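Local coordinates for protein CPn_0803/CP_1068/CPj0803/CpB0832 (Chlamydophila pneumoniae, PDB 3Q9D) that is of unknown function but is a coiled-coil protein of a chlamydial family, probably associated with the needle tip of the type III secretion system, at residues 77-82 against 91-96; 102-105 against 109-112. All coordinates share one frame; numbering follows the deposited sequence.

Interaction 1 (77-82 against 91-96)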
ATOM      1  N   VAL A  77       0.308  27.208  -5.064  1.00 19.91           N
ATOM      2  CA  VAL A  77       0.690  28.078  -3.951  1.00 20.57           C
ATOM      3  C   VAL A  77       1.362  29.357  -4.446  1.00 25.53           C
ATOM      4  O   VAL A  77       1.042  30.459  -3.997  1.00 24.47           O
ATOM      5  CB  VAL A  77       1.651  27.330  -2.984  1.00 23.43           C
ATOM      6  CG1 VAL A  77       2.394  28.314  -2.064  1.00 19.64           C
ATOM      7  CG2 VAL A  77       0.854  26.305  -2.157  1.00 25.52           C
ATOM      8  N   VAL A  78       2.286  29.218  -5.391  1.00 17.64           N
ATOM      9  CA  VAL A  78       2.934  30.403  -5.943  1.00 23.26           C
ATOM     10  C   VAL A  78       1.936  31.305  -6.682  1.00 28.26           C
ATOM     11  O   VAL A  78       1.924  32.523  -6.480  1.00 26.06           O
ATOM     12  CB  VAL A  78       4.121  30.037  -6.861  1.00 16.83           C
ATOM     13  CG1 VAL A  78       4.673  31.308  -7.530  1.00 18.84           C
ATOM     14  CG2 VAL A  78       5.232  29.356  -6.042  1.00 21.02           C
ATOM     15  N   PHE A  79       1.092  30.715  -7.520  1.00 21.74           N
ATOM     16  CA  PHE A  79       0.120  31.512  -8.253  1.00 21.47           C
ATOM     17  C   PHE A  79      -0.848  32.213  -7.302  1.00 30.95           C
ATOM     18  O   PHE A  79      -1.147  33.394  -7.479  1.00 31.70           O
ATOM     19  CB  PHE A  79      -0.603  30.671  -9.309  1.00 26.88           C
ATOM     20  CG  PHE A  79       0.247  30.377 -10.524  1.00 32.43           C
ATOM     21  CD1 PHE A  79       0.883  31.409 -11.205  1.00 35.22           C
ATOM     22  CD2 PHE A  79       0.423  29.073 -10.973  1.00 31.02           C
ATOM     23  CE1 PHE A  79       1.677  31.146 -12.322  1.00 33.62           C
ATOM     24  CE2 PHE A  79       1.203  28.801 -12.092  1.00 30.56           C
ATOM     25  CZ  PHE A  79       1.839  29.842 -12.762  1.00 31.04           C
ATOM     26  N   ASN A  80      -1.304  31.499  -6.274  1.00 23.87           N
ATOM     27  CA  ASN A  80      -2.188  32.095  -5.266  1.00 24.67           C
ATOM     28  C   ASN A  80      -1.516  33.290  -4.610  1.00 26.95           C
ATOM     29  O   ASN A  80      -2.123  34.337  -4.435  1.00 34.22           O
ATOM     30  CB  ASN A  80      -2.596  31.067  -4.186  1.00 22.17           C
ATOM     31  CG  ASN A  80      -3.648  30.086  -4.679  1.00 36.91           C
ATOM     32  OD1 ASN A  80      -4.235  30.282  -5.741  1.00 45.24           O
ATOM     33  ND2 ASN A  80      -3.905  29.035  -3.898  1.00 38.37           N
ATOM     34  N   CYS A  81      -0.255  33.124  -4.248  1.00 26.78           N
ATOM     35  CA  CYS A  81       0.500  34.206  -3.627  0.54 32.42           C
ATOM     36  C   CYS A  81       0.693  35.392  -4.588  1.00 38.50           C
ATOM     37  O   CYS A  81       0.587  36.549  -4.178  1.00 47.85           O
ATOM     38  CB  CYS A  81       1.845  33.700  -3.091  0.54 32.99           C
ATOM     39  SG  CYS A  81       1.742  32.767  -1.528  0.54 70.29           S
ATOM     40  N   ALA A  82       0.958  35.105  -5.861  1.00 35.62           N
ATOM     41  CA  ALA A  82       1.155  36.143  -6.877  1.00 37.40           C
ATOM     42  C   ALA A  82      -0.138  36.893  -7.191  1.00 40.49           C
ATOM     43  O   ALA A  82      -0.116  38.017  -7.720  1.00 32.29           O
ATOM     44  CB  ALA A  82       1.718  35.532  -8.156  1.00 30.18           C
ATOM     45  N   PHE A  91       9.064  35.642 -10.151  1.00 21.62           N
ATOM     46  CA  PHE A  91      10.094  35.953  -9.170  1.00 29.17           C
ATOM     47  C   PHE A  91      10.265  34.760  -8.232  1.00 25.79           C
ATOM     48  O   PHE A  91      11.382  34.300  -7.997  1.00 18.50           O
ATOM     49  CB  PHE A  91       9.725  37.202  -8.375  1.00 26.36           C
ATOM     50  CG  PHE A  91      10.663  37.489  -7.239  1.00 30.91           C
ATOM     51  CD1 PHE A  91      11.969  37.877  -7.488  1.00 36.12           C
ATOM     52  CD2 PHE A  91      10.243  37.370  -5.927  1.00 35.57           C
ATOM     53  CE1 PHE A  91      12.847  38.140  -6.451  1.00 35.29           C
ATOM     54  CE2 PHE A  91      11.114  37.639  -4.880  1.00 40.75           C
ATOM     55  CZ  PHE A  91      12.421  38.022  -5.150  1.00 36.32           C
ATOM     56  N   PHE A  92       9.156  34.252  -7.703  1.00 20.42           N
ATOM     57  CA  PHE A  92       9.238  33.126  -6.769  1.00 22.54           C
ATOM     58  C   PHE A  92       9.635  31.803  -7.414  1.00 20.02           C
ATOM     59  O   PHE A  92      10.339  30.998  -6.800  1.00 18.77           O
ATOM     60  CB  PHE A  92       7.946  32.990  -5.954  1.00 24.33           C
ATOM     61  CG  PHE A  92       7.814  34.030  -4.869  1.00 24.83           C
ATOM     62  CD1 PHE A  92       8.750  34.093  -3.842  1.00 32.21           C
ATOM     63  CD2 PHE A  92       6.761  34.931  -4.870  1.00 29.81           C
ATOM     64  CE1 PHE A  92       8.644  35.050  -2.836  1.00 31.77           C
ATOM     65  CE2 PHE A  92       6.641  35.887  -3.878  1.00 33.56           C
ATOM     66  CZ  PHE A  92       7.582  35.949  -2.858  1.00 36.19           C
ATOM     67  N   PHE A  93       9.203  31.572  -8.657  1.00 17.80           N
ATOM     68  CA  PHE A  93       9.643  30.380  -9.392  1.00 19.10           C
ATOM     69  C   PHE A  93      11.162  30.394  -9.649  1.00 21.53           C
ATOM     70  O   PHE A  93      11.832  29.396  -9.436  1.00 21.17           O
ATOM     71  CB  PHE A  93       8.894  30.240 -10.724  1.00 16.19           C
ATOM     72  CG  PHE A  93       7.442  29.811 -10.570  1.00 25.14           C
ATOM     73  CD1 PHE A  93       7.089  28.799  -9.677  1.00 19.46           C
ATOM     74  CD2 PHE A  93       6.441  30.422 -11.312  1.00 20.13           C
ATOM     75  CE1 PHE A  93       5.729  28.388  -9.539  1.00 16.60           C
ATOM     76  CE2 PHE A  93       5.093  30.028 -11.181  1.00 20.53           C
ATOM     77  CZ  PHE A  93       4.747  29.014 -10.283  1.00 22.80           C
ATOM     78  N   GLU A  94      11.697  31.510 -10.131  1.00 21.36           N
ATOM     79  CA  GLU A  94      13.158  31.621 -10.308  1.00 23.90           C
ATOM     80  C   GLU A  94      13.875  31.383  -8.980  1.00 22.75           C
ATOM     81  O   GLU A  94      14.847  30.624  -8.897  1.00 27.27           O
ATOM     82  CB  GLU A  94      13.527  33.011 -10.817  1.00 34.53           C
ATOM     83  CG  GLU A  94      13.066  33.317 -12.217  1.00 48.10           C
ATOM     84  CD  GLU A  94      13.830  32.529 -13.264  1.00 60.71           C
ATOM     85  OE1 GLU A  94      14.738  31.752 -12.888  1.00 56.74           O
ATOM     86  OE2 GLU A  94      13.522  32.698 -14.465  1.00 67.72           O
ATOM     87  N   MET A  95      13.385  32.038  -7.930  1.00 18.46           N
ATOM     88  CA  MET A  95      13.967  31.896  -6.599  1.00 19.56           C
ATOM     89  C   MET A  95      13.953  30.434  -6.118  1.00 19.77           C
ATOM     90  O   MET A  95      14.999  29.869  -5.743  1.00 22.82           O
ATOM     91  CB  MET A  95      13.201  32.765  -5.593  1.00 21.93           C
ATOM     92  CG  MET A  95      13.637  32.542  -4.148  1.00 18.15           C
ATOM     93  SD  MET A  95      12.487  33.211  -2.916  1.00 25.54           S
ATOM     94  CE  MET A  95      12.248  34.861  -3.572  1.00 31.94           C
ATOM     95  N   LEU A  96      12.771  29.820  -6.140  1.00 18.84           N
ATOM     96  CA  LEU A  96      12.549  28.511  -5.491  1.00 21.21           C
ATOM     97  C   LEU A  96      12.863  27.290  -6.364  1.00 28.37           C
ATOM     98  O   LEU A  96      13.197  26.225  -5.849  1.00 23.61           O
ATOM     99  CB  LEU A  96      11.114  28.417  -4.966  1.00 19.55           C
ATOM    100  CG  LEU A  96      10.781  29.449  -3.883  1.00 21.39           C
ATOM    101  CD1 LEU A  96       9.303  29.400  -3.535  1.00 22.43           C
ATOM    102  CD2 LEU A  96      11.631  29.197  -2.648  1.00 22.24           C
TER

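Interaction 2 (102-105 against 109-112)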
ATOM      1  N   THR A 102      16.005  37.474  -8.934  1.00 30.69           N
ATOM      2  CA  THR A 102      15.975  38.248 -10.177  1.00 34.06           C
ATOM      3  C   THR A 102      15.791  39.740  -9.950  1.00 40.30           C
ATOM      4  O   THR A 102      15.635  40.500 -10.903  1.00 38.19           O
ATOM      5  CB  THR A 102      14.894  37.742 -11.144  1.00 37.10           C
ATOM      6  OG1 THR A 102      13.594  37.906 -10.544  1.00 36.45           O
ATOM      7  CG2 THR A 102      15.141  36.259 -11.490  1.00 33.32           C
ATOM      8  N   GLN A 103      15.795  40.155  -8.685  1.00 38.24           N
ATOM      9  CA  GLN A 103      15.920  41.572  -8.358  1.00 34.30           C
ATOM     10  C   GLN A 103      16.499  41.736  -6.964  1.00 33.10           C
ATOM     11  O   GLN A 103      16.436  40.815  -6.132  1.00 27.83           O
ATOM     12  CB  GLN A 103      14.575  42.283  -8.453  1.00 36.58           C
ATOM     13  CG  GLN A 103      13.470  41.573  -7.714  1.00 42.20           C
ATOM     14  CD  GLN A 103      12.274  42.472  -7.446  1.00 56.70           C
ATOM     15  OE1 GLN A 103      12.210  43.606  -7.925  1.00 54.50           O
ATOM     16  NE2 GLN A 103      11.319  41.967  -6.672  1.00 64.71           N
ATOM     17  N   GLU A 104      17.088  42.902  -6.718  1.00 27.33           N
ATOM     18  CA  GLU A 104      17.623  43.224  -5.392  1.00 33.83           C
ATOM     19  C   GLU A 104      16.489  43.271  -4.357  1.00 33.67           C
ATOM     20  O   GLU A 104      15.419  43.835  -4.606  1.00 35.36           O
ATOM     21  CB  GLU A 104      18.370  44.564  -5.436  1.00 34.46           C
ATOM     22  CG  GLU A 104      19.019  44.997  -4.110  1.00 40.50           C
ATOM     23  CD  GLU A 104      20.385  44.341  -3.843  1.00 49.96           C
ATOM     24  OE1 GLU A 104      20.896  43.612  -4.730  1.00 45.22           O
ATOM     25  OE2 GLU A 104      20.949  44.568  -2.742  1.00 47.85           O
ATOM     26  N   LEU A 105      16.716  42.656  -3.205  1.00 32.31           N
ATOM     27  CA  LEU A 105      15.743  42.684  -2.127  1.00 29.54           C
ATOM     28  C   LEU A 105      16.373  43.437  -0.976  1.00 29.86           C
ATOM     29  O   LEU A 105      17.593  43.423  -0.836  1.00 28.60           O
ATOM     30  CB  LEU A 105      15.392  41.255  -1.677  1.00 29.79           C
ATOM     31  CG  LEU A 105      14.655  40.363  -2.693  1.00 35.16           C
ATOM     32  CD1 LEU A 105      14.680  38.877  -2.282  1.00 30.46           C
ATOM     33  CD2 LEU A 105      13.217  40.849  -2.901  1.00 30.69           C
ATOM     34  N   GLN A 109      14.324  40.901   3.584  1.00 24.85           N
ATOM     35  CA  GLN A 109      13.683  40.061   2.585  1.00 30.85           C
ATOM     36  C   GLN A 109      14.704  39.179   1.887  1.00 29.84           C
ATOM     37  O   GLN A 109      14.423  38.031   1.563  1.00 26.58           O
ATOM     38  CB  GLN A 109      12.915  40.913   1.578  1.00 32.64           C
ATOM     39  CG  GLN A 109      11.669  41.554   2.174  1.00 42.85           C
ATOM     40  CD  GLN A 109      10.728  42.106   1.110  1.00 47.14           C
ATOM     41  OE1 GLN A 109      11.128  42.328  -0.030  1.00 42.41           O
ATOM     42  NE2 GLN A 109       9.464  42.306   1.478  1.00 49.66           N
ATOM     43  N   LYS A 110      15.902  39.708   1.658  1.00 28.30           N
ATOM     44  CA  LYS A 110      16.928  38.879   1.048  1.00 24.12           C
ATOM     45  C   LYS A 110      17.231  37.689   1.952  1.00 22.69           C
ATOM     46  O   LYS A 110      17.323  36.549   1.473  1.00 26.64           O
ATOM     47  CB  LYS A 110      18.196  39.670   0.738  1.00 24.65           C
ATOM     48  CG  LYS A 110      19.199  38.908  -0.098  1.00 29.26           C
ATOM     49  CD  LYS A 110      20.471  39.760  -0.345  1.00 46.58           C
ATOM     50  CE  LYS A 110      20.187  40.962  -1.241  1.00 46.44           C
ATOM     51  NZ  LYS A 110      21.426  41.783  -1.514  1.00 47.20           N
ATOM     52  N   GLN A 111      17.379  37.937   3.254  1.00 27.36           N
ATOM     53  CA  GLN A 111      17.574  36.843   4.209  1.00 28.13           C
ATOM     54  C   GLN A 111      16.450  35.803   4.178  1.00 27.52           C
ATOM     55  O   GLN A 111      16.695  34.585   4.267  1.00 24.51           O
ATOM     56  CB  GLN A 111      17.731  37.379   5.636  1.00 38.09           C
ATOM     57  CG  GLN A 111      19.043  38.091   5.909  1.00 52.44           C
ATOM     58  CD  GLN A 111      19.201  38.434   7.385  1.00 74.37           C
ATOM     59  OE1 GLN A 111      18.226  38.440   8.141  1.00 79.64           O
ATOM     60  NE2 GLN A 111      20.435  38.707   7.803  1.00 81.19           N
ATOM     61  N   ALA A 112      15.212  36.273   4.071  1.00 24.23           N
ATOM     62  CA  ALA A 112      14.083  35.346   4.034  1.00 26.76           C
ATOM     63  C   ALA A 112      14.115  34.524   2.744  1.00 19.78           C
ATOM     64  O   ALA A 112      13.837  33.332   2.769  1.00 23.60           O
ATOM     65  CB  ALA A 112      12.750  36.089   4.179  1.00 30.48           C
TER

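Interaction 1 (77-82 against 91-96)
The ring of F93 is met on two sides from helix 70-82: V78 lies over one of its faces and F79 stands at its edge. Helices 70-82 and 86-98 form a helical hairpin, linked by a short turn. The two segments run roughly antiparallel, their axes 10.4 Å apart at closest approach. V78 and F92 sit abreast, and both send their CB toward the partner helix.

The methyl CG1 of V78 makes a CH-pi contact with F93, 3.7 Å from the ring centroid and 18° off the ring normal. It is displaced toward the rim, on the side where CB of V78 also comes within 3.5 Å of CE1 of F93. The beta-branched valine thus offers several carbons at once to a flat surface, and its shortness suits a place directly between the helices. On F79 the roles of face and edge change: F93 points its CE2-CZ edge at the F79 face in a T-shaped stack, with centroids 5.2 Å apart and planes at 75°. F93 has CG anti to its carbonyl carbon (chi1 -73°), which sends the ring out to the neighbouring helix, although its CB does not point there. F79 starts out away from the partner, and only the end of its ring returns. The long, flat side chain of F93 can thus span the middle of the contact, while F79 closes its exposed edge; V78 and F92 are buried inside it.

L54 of helix 48-61 packs on F92 and V77, extending the apolar layer to a third helix. Beside the F93 stack, F92 contributes chiefly its root, whose CB lies 4.0 Å from CG1 of V78.

Interaction 2 (102-105 against 109-112)
The ammonium group of K110 donates a hydrogen bond from NZ to OE2 of E104, 3.1 Å away, closing a salt bridge between the loop after helix 86-98 and the first turns of helix 107-133. The lysine nitrogen meets the carboxylate from above its plane, 54° out of it. OE1 of E104 is farther from NZ, at 3.7 Å, making the pairing one-sided rather than a fork. E104 begins by heading away from the helix, but a bend at chi2 (82°) brings its carboxylate back; K110 in turn bends at chi3. Long, flexible chains suit this exposed border, where the charged ends can meet beyond the backbone.

Beneath the bridge, L105 fills the buried part of the contact. Its CB points to the helix and lies 3.7 Å from the backbone N of K110, while CD1 approaches the peptide of Q109. The aliphatic part of K110 runs alongside: its CB is 4.0 Å from CB of L105, and its CE is 3.6 Å from the L105 carbonyl O. Leucine fits here because its branched end can also reach F91 of helix 86-98, so that it touches both helices.

Q109 crosses L105 at about a right angle, with OE1 3.8 Å from the methyl CD2. Its NE2 is engaged elsewhere, in hydrogen bonds to OD1 of D48 and the carbonyl O of L46, which tie this helix to the N-terminal part of the chain.

The chemistry is therefore layered: leucine packs closely on the helix backbone and on the aliphatic starts of Q109 and K110, and a salt bridge at the exposed edge, probably weakened by solvent, adds a mainly electrostatic tie.

Interactions 1 and 2 follow one another along the chain within the same helical bundle, their centres about 14 Å apart. Interaction 1 joins two neighbouring helices through an entirely apolar, largely aromatic surface; interaction 2 seats the next connecting loop on helix 107-133 and adds charge pairing at its border. Both are partly buried, with a covered portion and a more exposed margin: F79 occupies that margin between the helices, a glutamate-lysine pair at the loop. Helix 86-98 connects them physically. F91, on its 91-96 segment, packs against T102, Q103 and L105, and L96 of the same segment touches L116 and I124 of helix 107-133 farther along.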